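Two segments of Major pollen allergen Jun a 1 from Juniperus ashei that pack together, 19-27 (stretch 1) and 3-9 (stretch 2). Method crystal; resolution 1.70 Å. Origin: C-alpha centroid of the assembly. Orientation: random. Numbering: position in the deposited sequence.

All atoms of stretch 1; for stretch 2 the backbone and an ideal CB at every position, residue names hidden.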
ATOM      1  N   MET A  19     -11.440   6.110 -15.941  1.00  8.96           N
ATOM      2  CA  MET A  19     -10.480   5.017 -16.125  1.00 10.40           C
ATOM      3  C   MET A  19      -9.127   5.480 -16.639  1.00 10.92           C
ATOM      4  O   MET A  19      -8.197   4.691 -16.812  1.00 11.32           O
ATOM      5  CB  MET A  19     -11.075   3.972 -17.074  1.00 12.43           C
ATOM      6  CG  MET A  19     -12.343   3.326 -16.488  1.00 15.31           C
ATOM      7  SD  MET A  19     -12.805   1.938 -17.530  1.00 20.85           S
ATOM      8  CE  MET A  19     -14.118   1.150 -16.624  1.00 13.99           C
ATOM      9  N   LYS A  20      -8.984   6.783 -16.885  1.00 11.18           N
ATOM     10  CA  LYS A  20      -7.660   7.275 -17.272  1.00 11.46           C
ATOM     11  C   LYS A  20      -6.640   6.985 -16.177  1.00 13.11           C
ATOM     12  O   LYS A  20      -5.471   6.760 -16.477  1.00 12.38           O
ATOM     13  CB  LYS A  20      -7.718   8.774 -17.532  1.00 14.71           C
ATOM     14  CG  LYS A  20      -6.423   9.385 -18.034  1.00 17.43           C
ATOM     15  CD  LYS A  20      -6.672  10.786 -18.555  1.00 27.17           C
ATOM     16  CE  LYS A  20      -5.479  11.257 -19.384  1.00 40.79           C
ATOM     17  NZ  LYS A  20      -5.278  12.726 -19.238  1.00 50.81           N
ATOM     18  N   LEU A  21      -7.088   6.999 -14.926  1.00  9.67           N
ATOM     19  CA  LEU A  21      -6.219   6.648 -13.795  1.00 10.76           C
ATOM     20  C   LEU A  21      -5.409   5.392 -14.051  1.00  9.76           C
ATOM     21  O   LEU A  21      -4.221   5.299 -13.728  1.00 12.68           O
ATOM     22  CB  LEU A  21      -7.091   6.470 -12.539  1.00 11.56           C
ATOM     23  CG  LEU A  21      -6.346   6.060 -11.266  1.00 11.35           C
ATOM     24  CD1 LEU A  21      -5.458   7.190 -10.767  1.00  8.99           C
ATOM     25  CD2 LEU A  21      -7.329   5.606 -10.197  1.00  7.72           C
ATOM     26  N   ALA A  22      -6.029   4.386 -14.664  1.00  8.17           N
ATOM     27  CA  ALA A  22      -5.356   3.103 -14.800  1.00 10.63           C
ATOM     28  C   ALA A  22      -4.185   3.161 -15.785  1.00 14.52           C
ATOM     29  O   ALA A  22      -3.372   2.240 -15.807  1.00 22.28           O
ATOM     30  CB  ALA A  22      -6.339   2.016 -15.224  1.00 12.89           C
ATOM     31  N   ASP A  23      -4.069   4.214 -16.575  1.00 11.53           N
ATOM     32  CA  ASP A  23      -2.938   4.320 -17.498  1.00 18.59           C
ATOM     33  C   ASP A  23      -1.715   4.927 -16.831  1.00 21.54           C
ATOM     34  O   ASP A  23      -0.695   5.152 -17.488  1.00 18.40           O
ATOM     35  CB  ASP A  23      -3.281   5.215 -18.697  1.00 20.24           C
ATOM     36  CG  ASP A  23      -4.449   4.697 -19.513  1.00 24.21           C
ATOM     37  OD1 ASP A  23      -4.680   3.475 -19.490  1.00 22.04           O
ATOM     38  OD2 ASP A  23      -5.136   5.510 -20.166  1.00 23.96           O
ATOM     39  N   CYS A  24      -1.773   5.239 -15.542  1.00 11.09           N
ATOM     40  CA  CYS A  24      -0.782   6.158 -14.979  1.00 12.95           C
ATOM     41  C   CYS A  24       0.061   5.569 -13.868  1.00 14.32           C
ATOM     42  O   CYS A  24       0.830   6.317 -13.234  1.00 14.84           O
ATOM     43  CB  CYS A  24      -1.543   7.393 -14.462  1.00 19.84           C
ATOM     44  SG  CYS A  24      -2.385   8.283 -15.816  1.00 18.53           S
ATOM     45  N   ALA A  25      -0.045   4.275 -13.624  1.00  9.48           N
ATOM     46  CA  ALA A  25       0.779   3.676 -12.572  1.00 10.50           C
ATOM     47  C   ALA A  25       2.252   3.633 -12.996  1.00 17.62           C
ATOM     48  O   ALA A  25       2.530   3.448 -14.185  1.00 18.08           O
ATOM     49  CB  ALA A  25       0.278   2.275 -12.243  1.00 11.69           C
ATOM     50  N   VAL A  26       3.149   3.797 -12.039  1.00 10.06           N
ATOM     51  CA  VAL A  26       4.596   3.732 -12.224  1.00  9.99           C
ATOM     52  C   VAL A  26       5.161   2.704 -11.239  1.00 11.78           C
ATOM     53  O   VAL A  26       4.465   2.256 -10.320  1.00 12.04           O
ATOM     54  CB  VAL A  26       5.344   5.068 -12.066  1.00 15.03           C
ATOM     55  CG1 VAL A  26       4.773   6.104 -13.043  1.00 14.83           C
ATOM     56  CG2 VAL A  26       5.291   5.621 -10.653  1.00 12.54           C
ATOM     57  N   GLY A  27       6.426   2.303 -11.441  1.00  8.89           N
ATOM     58  CA  GLY A  27       6.996   1.364 -10.483  1.00  7.57           C
ATOM     59  C   GLY A  27       6.603  -0.062 -10.806  1.00  7.54           C
ATOM     60  O   GLY A  27       6.086  -0.319 -11.892  1.00 10.17           O
ATOM     61  N   UNK A   3       4.958  12.533 -10.881  1.00 13.64           N
ATOM     62  CA  UNK A   3       4.824  11.778 -12.136  1.00 13.92           C
ATOM     63  C   UNK A   3       3.576  10.919 -12.271  1.00 11.60           C
ATOM     64  O   UNK A   3       3.187  10.629 -13.406  1.00 12.46           O
ATOM     65  CB  UNK A   3       6.045  10.871 -12.301  1.00 13.92           C
ATOM     66  N   UNK A   4       2.974  10.486 -11.167  1.00 11.29           N
ATOM     67  CA  UNK A   4       1.744   9.679 -11.290  1.00 10.57           C
ATOM     68  C   UNK A   4       0.583  10.628 -11.513  1.00 13.65           C
ATOM     69  O   UNK A   4      -0.162  10.558 -12.482  1.00 16.79           O
ATOM     70  CB  UNK A   4       1.508   8.811 -10.052  1.00 10.57           C
ATOM     71  N   UNK A   5       0.418  11.588 -10.606  1.00  9.12           N
ATOM     72  CA  UNK A   5      -0.771  12.439 -10.695  1.00 11.27           C
ATOM     73  C   UNK A   5      -0.762  13.283 -11.946  1.00 12.38           C
ATOM     74  O   UNK A   5      -1.803  13.663 -12.494  1.00 15.42           O
ATOM     75  CB  UNK A   5      -0.876  13.344  -9.466  1.00 11.27           C
ATOM     76  N   UNK A   6       0.449  13.639 -12.407  1.00 13.60           N
ATOM     77  CA  UNK A   6       0.470  14.519 -13.585  1.00 20.79           C
ATOM     78  C   UNK A   6      -0.190  13.868 -14.800  1.00 14.75           C
ATOM     79  O   UNK A   6      -0.734  14.541 -15.669  1.00 22.69           O
ATOM     80  CB  UNK A   6       1.911  14.903 -13.928  1.00 20.79           C
ATOM     81  N   UNK A   7      -0.150  12.560 -14.833  1.00  9.22           N
ATOM     82  CA  UNK A   7      -0.622  11.740 -15.945  1.00 14.28           C
ATOM     83  C   UNK A   7      -2.138  11.784 -16.028  1.00 23.03           C
ATOM     84  O   UNK A   7      -2.653  11.790 -17.147  1.00 16.31           O
ATOM     85  CB  UNK A   7      -0.140  10.296 -15.796  1.00 14.28           C
ATOM     86  N   UNK A   8      -2.885  11.835 -14.924  1.00 14.07           N
ATOM     87  CA  UNK A   8      -4.346  11.836 -15.065  1.00 14.40           C
ATOM     88  C   UNK A   8      -4.989  13.105 -14.547  1.00 13.93           C
ATOM     89  O   UNK A   8      -6.203  13.340 -14.644  1.00 11.60           O
ATOM     90  CB  UNK A   8      -4.944  10.634 -14.331  1.00 14.40           C
ATOM     91  N   UNK A   9      -4.196  14.006 -13.975  1.00 13.84           N
ATOM     92  CA  UNK A   9      -4.758  15.292 -13.570  1.00 18.37           C
ATOM     93  C   UNK A   9      -4.319  16.460 -14.437  1.00 20.32           C
ATOM     94  O   UNK A   9      -4.747  17.589 -14.196  1.00 35.84           O
ATOM     95  CB  UNK A   9      -4.378  15.580 -12.116  1.00 18.37           C
TER

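Position 3 lies where the chain enters the contact, with its CA-to-CB bond sideways to stretch 1 and the ideal CB 5.0 Å from Val26 CG1. Phi of -57° and psi of -25° restrict little, and many residues, proline among them, would be suitable. The deposited residue is Pro3, whose ring makes no close contact; its carbonyl is tied to stretch 1 by a water that donates to Pro3 O (2.9 Å) and to Cys24 O (2.8 Å).

At position 4 the CB again points sideways, 4.1 Å from Cys24 O and 5.0 Å from Val26 CG2. The methyl groups of Val26 offer an apolar surface, so a branched or medium-sized aliphatic side chain would suit. Ile4 is found here, with chi1 in m and chi2 in t. Its CG1 packs 3.5 Å from Val26 CG2, while its CG2 approaches Cys24 O at 3.6 Å.

Positions 5 and 6 turn their CB atoms away from stretch 1, which leaves their identity undetermined by this contact. Asp5 forms a long salt bridge with position 9 within its own stretch, and Ser6 OG donates a weak hydrogen bond to Pro3 O at 3.4 Å.

Position 7 is the most constrained. Its CB points toward stretch 1 and stands 3.0 Å from Cys24 SG, too close for an ordinary nonbonded contact but appropriate for a covalent link through one more sulfur. Cysteine is the natural reading, and Cys7 completes the disulfide: Cys7 SG to Cys24 SG is 2.1 Å, with chi3 at -71°. Next to this link, Lys20 NZ donates a weak hydrogen bond to Cys7 O at 3.5 Å, and a water bridges the same two atoms, donating to Cys7 O (3.1 Å) and accepting from Lys20 NZ (2.5 Å).

At position 8 the CB also points toward stretch 1, 3.8 Å from Cys24 SG and 4.2 Å from both Lys20 CG and Leu21 CA. The Leu21 CD1 methyl, on the side facing stretch 2, invites an apolar partner, either a large aliphatic or an aromatic ring. Trp8 fills the site with chi1 in p. Leu21 CD1 sits over one face of the indole, 3.6 Å from the centroid of the Trp8 five-membered ring and 17° off its normal, a CH-pi contact, whereas Cys24 CB lies at the ring edge.

Position 9 points away, and nothing of stretch 1 lies near its CB, so polar or charged residues are readily accepted. Arg9 completes the long salt bridge within stretch 2, with Arg9 NH1 4.0 Å from Asp5 OD2.

Stretch 2 3-9: PIDSCWR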
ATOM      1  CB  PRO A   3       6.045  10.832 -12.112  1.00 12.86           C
ATOM      2  CG  PRO A   3       7.069  11.602 -11.328  1.00 13.70           C
ATOM      3  CD  PRO A   3       6.273  12.237 -10.229  1.00 14.07           C
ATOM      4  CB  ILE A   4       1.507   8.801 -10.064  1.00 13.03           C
ATOM      5  CG1 ILE A   4       2.622   7.759  -9.843  1.00 23.25           C
ATOM      6  CG2 ILE A   4       0.149   8.131 -10.148  1.00 14.99           C
ATOM      7  CD1 ILE A   4       2.476   6.948  -8.568  1.00 15.86           C
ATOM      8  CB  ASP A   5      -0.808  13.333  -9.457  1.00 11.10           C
ATOM      9  CG  ASP A   5      -1.287  12.631  -8.201  1.00 12.75           C
ATOM     10  OD1 ASP A   5      -1.509  11.417  -8.201  1.00 13.08           O
ATOM     11  OD2 ASP A   5      -1.465  13.306  -7.171  1.00 20.42           O
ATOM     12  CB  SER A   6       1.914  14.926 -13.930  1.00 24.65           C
ATOM     13  OG  SER A   6       2.574  13.780 -14.460  1.00 46.82           O
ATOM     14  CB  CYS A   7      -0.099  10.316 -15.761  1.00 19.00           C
ATOM     15  SG  CYS A   7      -0.735   9.035 -16.866  1.00 27.99           S
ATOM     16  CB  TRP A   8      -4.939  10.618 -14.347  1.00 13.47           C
ATOM     17  CG  TRP A   8      -4.738  10.597 -12.873  1.00  9.24           C
ATOM     18  CD1 TRP A   8      -3.627  10.045 -12.268  1.00 17.15           C
ATOM     19  CD2 TRP A   8      -5.563  11.094 -11.819  1.00  9.79           C
ATOM     20  NE1 TRP A   8      -3.726  10.178 -10.906  1.00 15.18           N
ATOM     21  CE2 TRP A   8      -4.903  10.817 -10.603  1.00 15.66           C
ATOM     22  CE3 TRP A   8      -6.795  11.747 -11.772  1.00 14.11           C
ATOM     23  CZ2 TRP A   8      -5.445  11.173  -9.369  1.00 15.35           C
ATOM     24  CZ3 TRP A   8      -7.341  12.107 -10.547  1.00 12.14           C
ATOM     25  CH2 TRP A   8      -6.654  11.812  -9.361  1.00 21.10           C
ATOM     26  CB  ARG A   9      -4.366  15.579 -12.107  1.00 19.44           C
ATOM     27  CG  ARG A   9      -4.549  14.352 -11.223  1.00 18.04           C
ATOM     28  CD  ARG A   9      -4.444  14.678  -9.743  1.00 21.97           C
ATOM     29  NE  ARG A   9      -5.620  15.388  -9.243  1.00 36.13           N
ATOM     30  CZ  ARG A   9      -5.858  15.574  -7.945  1.00 43.92           C
ATOM     31  NH1 ARG A   9      -5.010  15.114  -7.029  1.00 39.56           N
ATOM     32  NH2 ARG A   9      -6.955  16.231  -7.589  1.00 31.49           N
TER
HETATM   33  O   HOH W   1       2.394   8.142 -14.691  1.00 15.56           O
HETATM   34  O   HOH W   2      -4.033  14.424 -17.896  1.00 27.12           O
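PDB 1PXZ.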